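Local coordinates for protein endoglucanase E (Clostridium thermocellum, PDB 2WAO) that probably hydrolyses cellulose as a whole enzyme, and in its C-terminal esterase domain binds cello-oligosaccharides and probably removes acetyl groups from plant polysaccharides, at residues Ser142-Thr148 with Tyr305-Trp309; Trp92-Glu96 with Pro149-Tyr155; Met156-Thr162 with His316-Ala320. Numbering follows the deposited sequence.

Contact 1 of 3, residues Ser142-Thr148 with Tyr305-Trp309. With BGC (beta-D-glucopyranose), chain B; BGC (beta-D-glucopyranose), chain C; BGC (beta-D-glucopyranose), chain D; BGC (beta-D-glucopyranose), chain E.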
loop_
_atom_site.group_PDB
_atom_site.type_symbol
_atom_site.label_atom_id
_atom_site.label_comp_id
_atom_site.label_asym_id
_atom_site.label_seq_id
_atom_site.Cartn_x
_atom_site.Cartn_y
_atom_site.Cartn_z
ATOM N N SER A 142 6.284 2.287 -20.555
ATOM C CA SER A 142 7.267 1.480 -21.266
ATOM C C SER A 142 7.900 0.419 -20.354
ATOM O O SER A 142 8.531 0.752 -19.333
ATOM C CB SER A 142 8.356 2.367 -21.866
ATOM O OG SER A 142 9.356 1.511 -22.410
ATOM N N LYS A 143 7.771 -0.851 -20.734
ATOM C CA LYS A 143 8.340 -1.948 -19.926
ATOM C C LYS A 143 9.881 -1.954 -19.907
ATOM O O LYS A 143 10.495 -2.580 -19.043
ATOM C CB LYS A 143 7.815 -3.300 -20.394
ATOM C CG LYS A 143 8.266 -3.691 -21.801
ATOM C CD LYS A 143 7.434 -4.827 -22.349
ATOM C CE LYS A 143 8.013 -5.228 -23.722
ATOM N NZ LYS A 143 7.017 -6.064 -24.423
ATOM N N GLU A 144 10.480 -1.232 -20.844
ATOM C CA GLU A 144 11.947 -1.143 -20.965
ATOM C C GLU A 144 12.573 -0.191 -19.944
ATOM O O GLU A 144 13.807 -0.263 -19.654
ATOM C CB GLU A 144 12.323 -0.648 -22.369
ATOM C CG GLU A 144 12.544 -1.759 -23.383
ATOM C CD GLU A 144 11.251 -2.337 -23.931
ATOM O OE1 GLU A 144 10.253 -1.574 -24.047
ATOM O OE2 GLU A 144 11.238 -3.563 -24.241
ATOM N N GLN A 145 11.753 0.735 -19.451
ATOM C CA GLN A 145 12.228 1.777 -18.547
ATOM C C GLN A 145 12.380 1.218 -17.134
ATOM O O GLN A 145 11.505 0.462 -16.648
ATOM C CB GLN A 145 11.262 2.959 -18.572
ATOM C CG GLN A 145 11.712 4.169 -17.723
ATOM C CD GLN A 145 10.848 5.402 -17.950
ATOM O OE1 GLN A 145 10.064 5.797 -17.085
ATOM N NE2 GLN A 145 10.978 6.000 -19.122
ATOM N N SER A 146 13.489 1.566 -16.476
ATOM C CA SER A 146 13.669 1.136 -15.098
ATOM C C SER A 146 12.949 2.061 -14.092
ATOM O O SER A 146 12.392 3.091 -14.457
ATOM C CB SER A 146 15.139 1.006 -14.783
ATOM O OG SER A 146 15.750 2.232 -15.049
ATOM N N PHE A 147 12.965 1.651 -12.831
ATOM C CA PHE A 147 12.247 2.341 -11.783
ATOM C C PHE A 147 12.621 3.820 -11.693
ATOM O O PHE A 147 13.816 4.167 -11.618
ATOM C CB PHE A 147 12.550 1.684 -10.442
ATOM C CG PHE A 147 11.824 2.319 -9.287
ATOM C CD1 PHE A 147 10.466 2.024 -9.070
ATOM C CD2 PHE A 147 12.479 3.183 -8.413
ATOM C CE1 PHE A 147 9.767 2.594 -7.962
ATOM C CE2 PHE A 147 11.795 3.770 -7.294
ATOM C CZ PHE A 147 10.445 3.481 -7.089
ATOM N N THR A 148 11.594 4.662 -11.653
ATOM C CA THR A 148 11.759 6.070 -11.237
ATOM C C THR A 148 10.715 6.411 -10.165
ATOM O O THR A 148 9.536 6.056 -10.286
ATOM C CB THR A 148 11.664 7.043 -12.425
ATOM O OG1 THR A 148 10.339 7.097 -12.920
ATOM C CG2 THR A 148 12.593 6.600 -13.606
ATOM N N TYR A 305 1.883 -1.922 -20.060
ATOM C CA TYR A 305 2.832 -2.251 -18.980
ATOM C C TYR A 305 3.445 -0.978 -18.454
ATOM O O TYR A 305 3.614 -0.011 -19.197
ATOM C CB TYR A 305 4.035 -3.049 -19.498
ATOM C CG TYR A 305 3.740 -4.411 -20.021
ATOM C CD1 TYR A 305 3.491 -5.480 -19.147
ATOM C CD2 TYR A 305 3.734 -4.636 -21.402
ATOM C CE1 TYR A 305 3.239 -6.795 -19.684
ATOM C CE2 TYR A 305 3.476 -5.882 -21.929
ATOM C CZ TYR A 305 3.235 -6.950 -21.080
ATOM O OH TYR A 305 2.978 -8.182 -21.652
ATOM N N GLY A 306 3.842 -1.011 -17.181
ATOM C CA GLY A 306 4.611 0.088 -16.605
ATOM C C GLY A 306 6.082 -0.276 -16.561
ATOM O O GLY A 306 6.520 -1.243 -17.195
ATOM N N GLU A 307 6.841 0.452 -15.731
ATOM C CA GLU A 307 8.284 0.285 -15.668
ATOM C C GLU A 307 8.631 -1.128 -15.292
ATOM O O GLU A 307 7.926 -1.736 -14.469
ATOM C CB GLU A 307 8.889 1.287 -14.650
ATOM C CG GLU A 307 8.777 2.736 -15.141
ATOM C CD GLU A 307 9.269 3.760 -14.102
ATOM O OE1 GLU A 307 9.373 3.384 -12.917
ATOM O OE2 GLU A 307 9.552 4.939 -14.480
ATOM N N ASP A 308 9.661 -1.677 -15.939
ATOM C CA ASP A 308 10.120 -3.030 -15.634
ATOM C C ASP A 308 9.018 -4.110 -15.695
ATOM O O ASP A 308 9.070 -5.079 -14.935
ATOM C CB ASP A 308 10.880 -3.069 -14.278
ATOM C CG ASP A 308 12.244 -2.379 -14.367
ATOM O OD1 ASP A 308 12.874 -2.483 -15.455
ATOM O OD2 ASP A 308 12.661 -1.734 -13.371
ATOM N N TRP A 309 8.060 -3.941 -16.630
ATOM C CA TRP A 309 6.903 -4.861 -16.789
ATOM C C TRP A 309 5.929 -4.870 -15.616
ATOM O O TRP A 309 5.067 -5.771 -15.543
ATOM C CB TRP A 309 7.375 -6.308 -16.972
ATOM C CG TRP A 309 8.284 -6.559 -18.145
ATOM C CD1 TRP A 309 9.585 -6.192 -18.270
ATOM C CD2 TRP A 309 7.951 -7.279 -19.336
ATOM N NE1 TRP A 309 10.083 -6.616 -19.482
ATOM C CE2 TRP A 309 9.100 -7.293 -20.150
ATOM C CE3 TRP A 309 6.777 -7.888 -19.803
ATOM C CZ2 TRP A 309 9.119 -7.891 -21.404
ATOM C CZ3 TRP A 309 6.796 -8.505 -21.057
ATOM C CH2 TRP A 309 7.966 -8.504 -21.837
HETATM C C2 BGC B . 9.812 -9.357 -13.388
HETATM C C3 BGC B . 10.226 -8.044 -12.725
HETATM C C4 BGC B . 11.546 -7.546 -13.291
HETATM C C5 BGC B . 11.489 -7.470 -14.821
HETATM C C6 BGC B . 12.913 -7.212 -15.323
HETATM C C1 BGC B . 9.818 -9.195 -14.920
HETATM O O2 BGC B . 8.517 -9.758 -12.950
HETATM O O3 BGC B . 10.327 -8.236 -11.332
HETATM O O4 BGC B . 11.873 -6.305 -12.917
HETATM O O5 BGC B . 11.042 -8.691 -15.423
HETATM O O6 BGC B . 12.773 -7.208 -16.703
HETATM C C2 BGC C . 13.584 -4.951 -11.835
HETATM C C3 BGC C . 14.343 -4.778 -10.527
HETATM C C4 BGC C . 13.350 -4.686 -9.363
HETATM C C5 BGC C . 12.434 -5.930 -9.388
HETATM C C6 BGC C . 11.431 -6.026 -8.220
HETATM C C1 BGC C . 12.642 -6.147 -11.732
HETATM O O2 BGC C . 14.520 -5.077 -12.910
HETATM O O3 BGC C . 15.136 -3.586 -10.587
HETATM O O4 BGC C . 14.176 -4.771 -8.311
HETATM O O5 BGC C . 11.756 -5.969 -10.642
HETATM O O6 BGC C . 10.584 -4.892 -8.252
HETATM C C2 BGC D . 3.896 -12.969 -20.725
HETATM C C3 BGC D . 4.969 -11.934 -20.408
HETATM C C4 BGC D . 6.311 -12.603 -20.136
HETATM C C5 BGC D . 6.638 -13.630 -21.214
HETATM C C6 BGC D . 7.939 -14.358 -20.899
HETATM C C1 BGC D . 4.393 -13.970 -21.761
HETATM O O1 BGC D . 3.415 -14.967 -21.956
HETATM O O2 BGC D . 2.745 -12.319 -21.214
HETATM O O3 BGC D . 4.580 -11.185 -19.279
HETATM O O4 BGC D . 7.074 -11.961 -20.072
HETATM O O5 BGC D . 5.586 -14.567 -21.305
HETATM O O6 BGC D . 7.975 -15.581 -21.598
HETATM C C2 BGC E . 14.739 -4.216 -6.019
HETATM C C3 BGC E . 14.612 -3.100 -4.976
HETATM C C4 BGC E . 14.851 -1.725 -5.604
HETATM C C5 BGC E . 13.871 -1.545 -6.747
HETATM C C6 BGC E . 13.942 -0.138 -7.367
HETATM C C1 BGC E . 13.920 -3.854 -7.253
HETATM O O2 BGC E . 14.331 -5.473 -5.495
HETATM O O3 BGC E . 15.448 -3.356 -3.865
HETATM O O4 BGC E . 14.586 -0.717 -4.650
HETATM O O5 BGC E . 14.238 -2.544 -7.683
HETATM O O6 BGC E . 14.998 -0.060 -8.287
HETATM O O HOH W 1 12.603 -3.741 -17.989
HETATM O O HOH W 2 14.951 -0.472 -11.768
HETATM O O HOH W 3 8.065 3.946 -10.544
#
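In the GDSL-like (SGNH hydrolase) domain, two loops meet at the glycan pocket: Ser-142 to Gln-145 forms a type I beta turn, set against the loop just before helix 313-331. The Glu-307 carboxylate takes Thr-148 N on OE1 (2.9 Å, 158°) and Thr-148 OG1 on OE2 (2.8 Å); OE2 also accepts from Asn-151, and water 3 joins OE1 (2.8 Å) to Thr-148 O (2.6 Å). The backbone is tied by Asp-308 N to Gln-145 O (2.9 Å, 135°). Asp-308 is satisfied at both oxygens: OD2 bonds the Tyr-136 hydroxyl and receives water 2 (3.1 Å), which accepts from Phe-147 N (3.1 Å), while OD1 takes water 1 (2.8 Å), whose other hydrogen goes to Lys-143 O (2.6 Å). Glucose lies close by, with Asp-308 O 3.4 Å from C5 of the chain B sugar and Phe-147 CB 3.7 Å from O6 of the chain E sugar; Ser-131 and His-310 hydrogen-bond to bound glucose. At the turn, Lys-143 uses its aliphatic part in a CH-pi contact: CD sits 3.6 Å from the centroid of the Trp-309 six-membered ring, 9° off its normal.

Contact 2 of 3, residues Trp92-Glu96 with Pro149-Tyr155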
loop_
_atom_site.group_PDB
_atom_site.type_symbol
_atom_site.label_atom_id
_atom_site.label_comp_id
_atom_site.label_asym_id
_atom_site.label_seq_id
_atom_site.Cartn_x
_atom_site.Cartn_y
_atom_site.Cartn_z
ATOM N N TRP A 92 -1.254 12.593 0.193
ATOM C CA TRP A 92 -0.979 11.161 -0.013
ATOM C C TRP A 92 0.491 10.918 -0.357
ATOM O O TRP A 92 1.060 11.588 -1.250
ATOM C CB TRP A 92 -1.874 10.653 -1.153
ATOM C CG TRP A 92 -1.790 9.170 -1.468
ATOM C CD1 TRP A 92 -0.809 8.515 -2.189
ATOM C CD2 TRP A 92 -2.711 8.161 -1.033
ATOM N NE1 TRP A 92 -1.076 7.169 -2.214
ATOM C CE2 TRP A 92 -2.249 6.929 -1.538
ATOM C CE3 TRP A 92 -3.909 8.188 -0.284
ATOM C CZ2 TRP A 92 -2.939 5.718 -1.326
ATOM C CZ3 TRP A 92 -4.586 6.965 -0.058
ATOM C CH2 TRP A 92 -4.109 5.761 -0.618
ATOM N N LYS A 93 1.122 9.995 0.366
ATOM C CA LYS A 93 2.498 9.633 0.091
ATOM C C LYS A 93 2.468 8.601 -1.063
ATOM O O LYS A 93 2.038 7.430 -0.902
ATOM C CB LYS A 93 3.185 9.037 1.324
ATOM C CG LYS A 93 4.678 8.735 1.071
ATOM C CD LYS A 93 5.316 8.056 2.330
ATOM C CE LYS A 93 6.850 8.063 2.265
ATOM N NZ LYS A 93 7.469 6.807 1.645
ATOM N N ARG A 94 2.880 9.036 -2.236
ATOM C CA ARG A 94 2.823 8.132 -3.416
ATOM C C ARG A 94 3.819 6.988 -3.377
ATOM O O ARG A 94 3.499 5.854 -3.792
ATOM C CB ARG A 94 3.076 8.941 -4.678
ATOM C CG ARG A 94 1.975 9.928 -4.924
ATOM C CD ARG A 94 2.426 11.007 -5.959
ATOM N NE ARG A 94 3.010 10.493 -7.240
ATOM C CZ ARG A 94 2.374 10.419 -8.420
ATOM N NH1 ARG A 94 1.070 10.709 -8.553
ATOM N NH2 ARG A 94 3.033 10.013 -9.497
ATOM N N THR A 95 5.017 7.323 -2.931
ATOM C CA THR A 95 6.211 6.489 -3.010
ATOM C C THR A 95 6.388 5.570 -1.797
ATOM O O THR A 95 5.868 5.812 -0.695
ATOM C CB THR A 95 7.455 7.385 -3.150
ATOM O OG1 THR A 95 7.267 8.535 -2.312
ATOM C CG2 THR A 95 7.625 7.861 -4.616
ATOM N N GLU A 96 7.147 4.506 -1.987
ATOM C CA GLU A 96 7.245 3.455 -0.971
ATOM C C GLU A 96 8.254 3.748 0.148
ATOM O O GLU A 96 9.023 4.741 0.115
ATOM C CB GLU A 96 7.573 2.132 -1.646
ATOM C CG GLU A 96 8.942 2.183 -2.391
ATOM C CD GLU A 96 9.213 0.881 -3.102
ATOM O OE1 GLU A 96 9.603 -0.105 -2.428
ATOM O OE2 GLU A 96 8.992 0.850 -4.353
ATOM N N PRO A 149 11.140 7.069 -9.072
ATOM C CA PRO A 149 10.170 7.459 -8.011
ATOM C C PRO A 149 8.962 8.233 -8.543
ATOM O O PRO A 149 7.834 7.996 -8.073
ATOM C CB PRO A 149 11.006 8.352 -7.110
ATOM C CG PRO A 149 12.411 7.707 -7.223
ATOM C CD PRO A 149 12.519 7.445 -8.719
ATOM N N LYS A 150 9.176 9.122 -9.531
ATOM C CA LYS A 150 8.103 9.941 -10.069
ATOM C C LYS A 150 6.975 9.102 -10.652
ATOM O O LYS A 150 5.841 9.566 -10.701
ATOM C CB LYS A 150 8.615 10.909 -11.160
ATOM C CG LYS A 150 9.016 10.239 -12.509
ATOM C CD LYS A 150 9.928 11.169 -13.344
ATOM C CE LYS A 150 10.130 10.662 -14.764
ATOM N NZ LYS A 150 10.761 9.350 -14.715
ATOM N N ASN A 151 7.296 7.890 -11.112
ATOM C CA ASN A 151 6.277 7.052 -11.779
ATOM C C ASN A 151 5.564 6.020 -10.868
ATOM O O ASN A 151 4.796 5.144 -11.331
ATOM C CB ASN A 151 6.920 6.379 -13.001
ATOM C CG ASN A 151 6.936 7.307 -14.228
ATOM O OD1 ASN A 151 6.184 8.288 -14.293
ATOM N ND2 ASN A 151 7.780 6.989 -15.186
ATOM N N GLU A 152 5.835 6.092 -9.565
ATOM C CA GLU A 152 5.239 5.130 -8.650
ATOM C C GLU A 152 4.063 5.810 -7.969
ATOM O O GLU A 152 4.239 6.573 -7.029
ATOM C CB GLU A 152 6.285 4.702 -7.591
ATOM C CG GLU A 152 5.753 3.750 -6.488
ATOM C CD GLU A 152 6.906 3.228 -5.612
ATOM O OE1 GLU A 152 7.515 4.062 -4.867
ATOM O OE2 GLU A 152 7.194 1.988 -5.690
ATOM N N ASN A 153 2.864 5.535 -8.436
ATOM C CA ASN A 153 1.687 6.170 -7.883
ATOM C C ASN A 153 0.779 5.187 -7.110
ATOM O O ASN A 153 -0.207 4.630 -7.670
ATOM C CB ASN A 153 0.905 6.888 -9.001
ATOM C CG ASN A 153 -0.330 7.578 -8.494
ATOM O OD1 ASN A 153 -1.167 8.062 -9.284
ATOM N ND2 ASN A 153 -0.432 7.713 -7.185
ATOM N N SER A 154 1.067 5.050 -5.801
ATOM C CA SER A 154 0.237 4.166 -4.963
ATOM C C SER A 154 -1.233 4.595 -4.838
ATOM O O SER A 154 -2.064 3.778 -4.449
ATOM C CB SER A 154 0.826 3.952 -3.571
ATOM O OG SER A 154 0.899 5.201 -2.928
ATOM N N TYR A 155 -1.540 5.854 -5.148
ATOM C CA TYR A 155 -2.956 6.299 -5.127
ATOM C C TYR A 155 -3.753 5.518 -6.177
ATOM O O TYR A 155 -4.959 5.323 -6.013
ATOM C CB TYR A 155 -3.080 7.810 -5.429
ATOM C CG TYR A 155 -4.478 8.389 -5.168
ATOM C CD1 TYR A 155 -4.916 8.611 -3.856
ATOM C CD2 TYR A 155 -5.346 8.696 -6.235
ATOM C CE1 TYR A 155 -6.161 9.154 -3.606
ATOM C CE2 TYR A 155 -6.607 9.237 -6.000
ATOM C CZ TYR A 155 -6.991 9.475 -4.682
ATOM O OH TYR A 155 -8.219 10.008 -4.432
HETATM O O HOH W 4 5.519 9.038 -7.349
#
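This is a buried interdomain contact, in which the end of strand 85-93 and the residues after it meet the loop leading to helix 158-165. Three hydrogen bonds converge on Ser-154: OG accepts from Trp-92 NE1 (2.9 Å, 160°) and donates to Arg-94 O (2.8 Å), and Ser-154 N reaches the same Arg-94 O at 3.3 Å. The Trp-92 indole also receives Tyr-155 in a T-shaped (edge-to-face) stack, with six-membered-ring centroids 5.1 Å apart and planes at 88°. The contact thus joins the beta-sandwich of the family 2 esterase N-terminal region to the GDSL-like hydrolase domain. Arg-94 crosses the boundary, its NH2 bonding Lys-150 O (3.1 Å) and forming a salt bridge with Glu-139, while water 4 links NE (2.9 Å) to Pro-149 O (2.6 Å) and Glu-152 O (2.8 Å). Glu-152 OE1 accepts Glu-96 N at 2.9 Å; Glu-152 OE2 lies 2.5 Å from Glu-96 OE2, so close that one acid probably holds a proton; Glu-96 OE2 also bonds Ser-176 of the glycan pocket.

Contact 3 of 3, residues Met156-Thr162 with His316-Ala320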
loop_
_atom_site.group_PDB
_atom_site.type_symbol
_atom_site.label_atom_id
_atom_site.label_comp_id
_atom_site.label_asym_id
_atom_site.label_seq_id
_atom_site.Cartn_x
_atom_site.Cartn_y
_atom_site.Cartn_z
ATOM N N MET A 156 -3.077 5.079 -7.254
ATOM C CA MET A 156 -3.735 4.305 -8.331
ATOM C C MET A 156 -3.275 2.813 -8.318
ATOM O O MET A 156 -3.265 2.122 -9.351
ATOM C CB MET A 156 -3.570 4.975 -9.696
ATOM C CG MET A 156 -4.318 6.334 -9.815
ATOM S SD MET A 156 -6.097 6.159 -9.501
ATOM C CE MET A 156 -6.606 5.296 -10.975
ATOM N N SER A 157 -2.851 2.339 -7.131
ATOM C CA SER A 157 -2.617 0.901 -6.939
ATOM C C SER A 157 -3.965 0.197 -6.841
ATOM O O SER A 157 -4.990 0.805 -6.457
ATOM C CB SER A 157 -1.825 0.636 -5.665
ATOM O OG SER A 157 -2.637 0.838 -4.524
ATOM N N TYR A 158 -3.979 -1.087 -7.193
ATOM C CA TYR A 158 -5.233 -1.871 -7.038
ATOM C C TYR A 158 -5.706 -1.777 -5.592
ATOM O O TYR A 158 -6.928 -1.823 -5.336
ATOM C CB TYR A 158 -5.042 -3.336 -7.424
ATOM C CG TYR A 158 -4.227 -4.115 -6.432
ATOM C CD1 TYR A 158 -4.858 -4.915 -5.460
ATOM C CD2 TYR A 158 -2.817 -4.030 -6.426
ATOM C CE1 TYR A 158 -4.129 -5.602 -4.521
ATOM C CE2 TYR A 158 -2.058 -4.729 -5.472
ATOM C CZ TYR A 158 -2.728 -5.511 -4.541
ATOM O OH TYR A 158 -2.056 -6.193 -3.572
ATOM N N ALA A 159 -4.765 -1.714 -4.645
ATOM C CA ALA A 159 -5.095 -1.662 -3.236
ATOM C C ALA A 159 -5.845 -0.363 -2.865
ATOM O O ALA A 159 -6.900 -0.390 -2.189
ATOM C CB ALA A 159 -3.832 -1.805 -2.415
ATOM N N ALA A 160 -5.330 0.789 -3.330
ATOM C CA ALA A 160 -5.973 2.067 -2.996
ATOM C C ALA A 160 -7.329 2.192 -3.675
ATOM O O ALA A 160 -8.306 2.717 -3.102
ATOM C CB ALA A 160 -5.097 3.230 -3.417
ATOM N N ILE A 161 -7.401 1.683 -4.895
ATOM C CA ILE A 161 -8.630 1.823 -5.659
ATOM C C ILE A 161 -9.727 0.920 -4.988
ATOM O O ILE A 161 -10.916 1.343 -4.815
ATOM C CB ILE A 161 -8.392 1.358 -7.113
ATOM C CG1 ILE A 161 -7.428 2.305 -7.871
ATOM C CG2 ILE A 161 -9.775 1.241 -7.851
ATOM C CD1 ILE A 161 -6.889 1.649 -9.175
ATOM N N THR A 162 -9.318 -0.291 -4.586
ATOM C CA THR A 162 -10.229 -1.257 -3.880
ATOM C C THR A 162 -10.735 -0.612 -2.561
ATOM O O THR A 162 -11.920 -0.657 -2.247
ATOM C CB THR A 162 -9.468 -2.598 -3.613
ATOM O OG1 THR A 162 -9.194 -3.245 -4.873
ATOM C CG2 THR A 162 -10.313 -3.578 -2.748
ATOM N N HIS A 316 -4.050 -2.373 -12.826
ATOM C CA HIS A 316 -4.463 -2.105 -11.433
ATOM C C HIS A 316 -5.973 -1.963 -11.300
ATOM O O HIS A 316 -6.561 -2.494 -10.359
ATOM C CB HIS A 316 -3.751 -0.881 -10.845
ATOM C CG HIS A 316 -2.336 -1.147 -10.409
ATOM N ND1 HIS A 316 -2.032 -1.689 -9.176
ATOM C CD2 HIS A 316 -1.142 -0.902 -11.019
ATOM C CE1 HIS A 316 -0.716 -1.743 -9.026
ATOM N NE2 HIS A 316 -0.150 -1.305 -10.143
ATOM N N GLN A 317 -6.605 -1.273 -12.262
ATOM C CA GLN A 317 -8.034 -1.123 -12.244
ATOM C C GLN A 317 -8.737 -2.476 -12.369
ATOM O O GLN A 317 -9.629 -2.732 -11.614
ATOM C CB GLN A 317 -8.511 -0.102 -13.289
ATOM C CG GLN A 317 -8.049 1.307 -12.892
ATOM C CD GLN A 317 -8.313 2.333 -13.957
ATOM O OE1 GLN A 317 -7.976 2.134 -15.126
ATOM N NE2 GLN A 317 -8.912 3.459 -13.559
ATOM N N LEU A 318 -8.317 -3.321 -13.304
ATOM C CA LEU A 318 -8.883 -4.680 -13.431
ATOM C C LEU A 318 -8.751 -5.485 -12.118
ATOM O O LEU A 318 -9.659 -6.222 -11.715
ATOM C CB LEU A 318 -8.198 -5.463 -14.551
ATOM C CG LEU A 318 -8.481 -5.019 -16.006
ATOM C CD1 LEU A 318 -7.829 -5.994 -16.956
ATOM C CD2 LEU A 318 -10.024 -4.885 -16.233
ATOM N N MET A 319 -7.588 -5.398 -11.506
ATOM C CA MET A 319 -7.332 -6.098 -10.236
ATOM C C MET A 319 -8.286 -5.585 -9.170
ATOM O O MET A 319 -8.897 -6.367 -8.401
ATOM C CB MET A 319 -5.885 -5.850 -9.839
ATOM C CG MET A 319 -4.871 -6.555 -10.681
ATOM S SD MET A 319 -3.147 -6.083 -10.193
ATOM C CE MET A 319 -2.993 -6.980 -8.679
ATOM N N ALA A 320 -8.420 -4.270 -9.120
ATOM C CA ALA A 320 -9.294 -3.643 -8.113
ATOM C C ALA A 320 -10.753 -4.114 -8.320
ATOM O O ALA A 320 -11.408 -4.429 -7.345
ATOM C CB ALA A 320 -9.201 -2.126 -8.173
#
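Helix-helix packing within the GDSL-like alpha/beta domain brings the N-terminal end of helix 158-165 against helix 313-331, two helices associated with the central parallel sheet: the first leads into its outermost strand 168-174, the second follows its other outermost strand 291-295. The axes of the short segments 158-162 and 316-320 approach to 8.2 Å and cross at -48°, with their N-to-C directions closer to parallel than antiparallel. The nearest CA pair, Tyr-158 and His-316 at 4.3 Å, lies where the first helix begins. Ser-157 holds the N-cap position, its OG accepting from Ala-160 N (2.9 Å, 163°). Tyr-158 N, a first-turn amide, is met instead from the opposing helix: it donates to His-316 ND1 at 2.8 Å and 143°. Further along, Ala-320 packs against Ile-161 and Thr-162: its CB touches Ile-161 CG2 at 3.4 Å, and its CA lies 3.3 Å from Thr-162 OG1, whose hydroxyl is already committed to Tyr-158 O (2.7 Å). Met-319 flanks the Tyr-158 ring: its CE stands 3.9 Å from the centroid, 18° off the normal, in a CH-pi contact, and its SD is 4.9 Å from the same centroid at an oblique 37°, a Met-aromatic contact. The Tyr-158 side chain also touches Ile-132 of helix 131-134. Because His-316 ND1 acts as an acceptor, that nitrogen must be unprotonated; a neutral imidazole would therefore carry its hydrogen on NE2, and the side chain satisfies a first-turn amide that has no acceptor within its own helix turn.

How the contacts relate
The three contacts follow one continuous run, residues 142-162, as it leaves the glycan pocket, passes along the interface with the N-terminal region and enters helix 158-165. Contacts 1 and 2, with centres 15 Å apart, touch directly: Asn-151 ND2 probably hydrogen-bonds Glu-307 OE2 (2.8 Å), and Phe-147 CE1 lies 3.5 Å from Glu-152 OE2. Contacts 2 and 3, centred 14 Å apart, meet where Ala-160 CB packs 3.3 Å from Ser-154 O. Contacts 1 and 3 do not touch, their nearest atoms being about 8 Å apart. Proximity to sugar falls accordingly: contact 1 lines the pocket, the Glu-96 side chain is about 5 Å from bound glucose, and that of Met-319 about 11 Å.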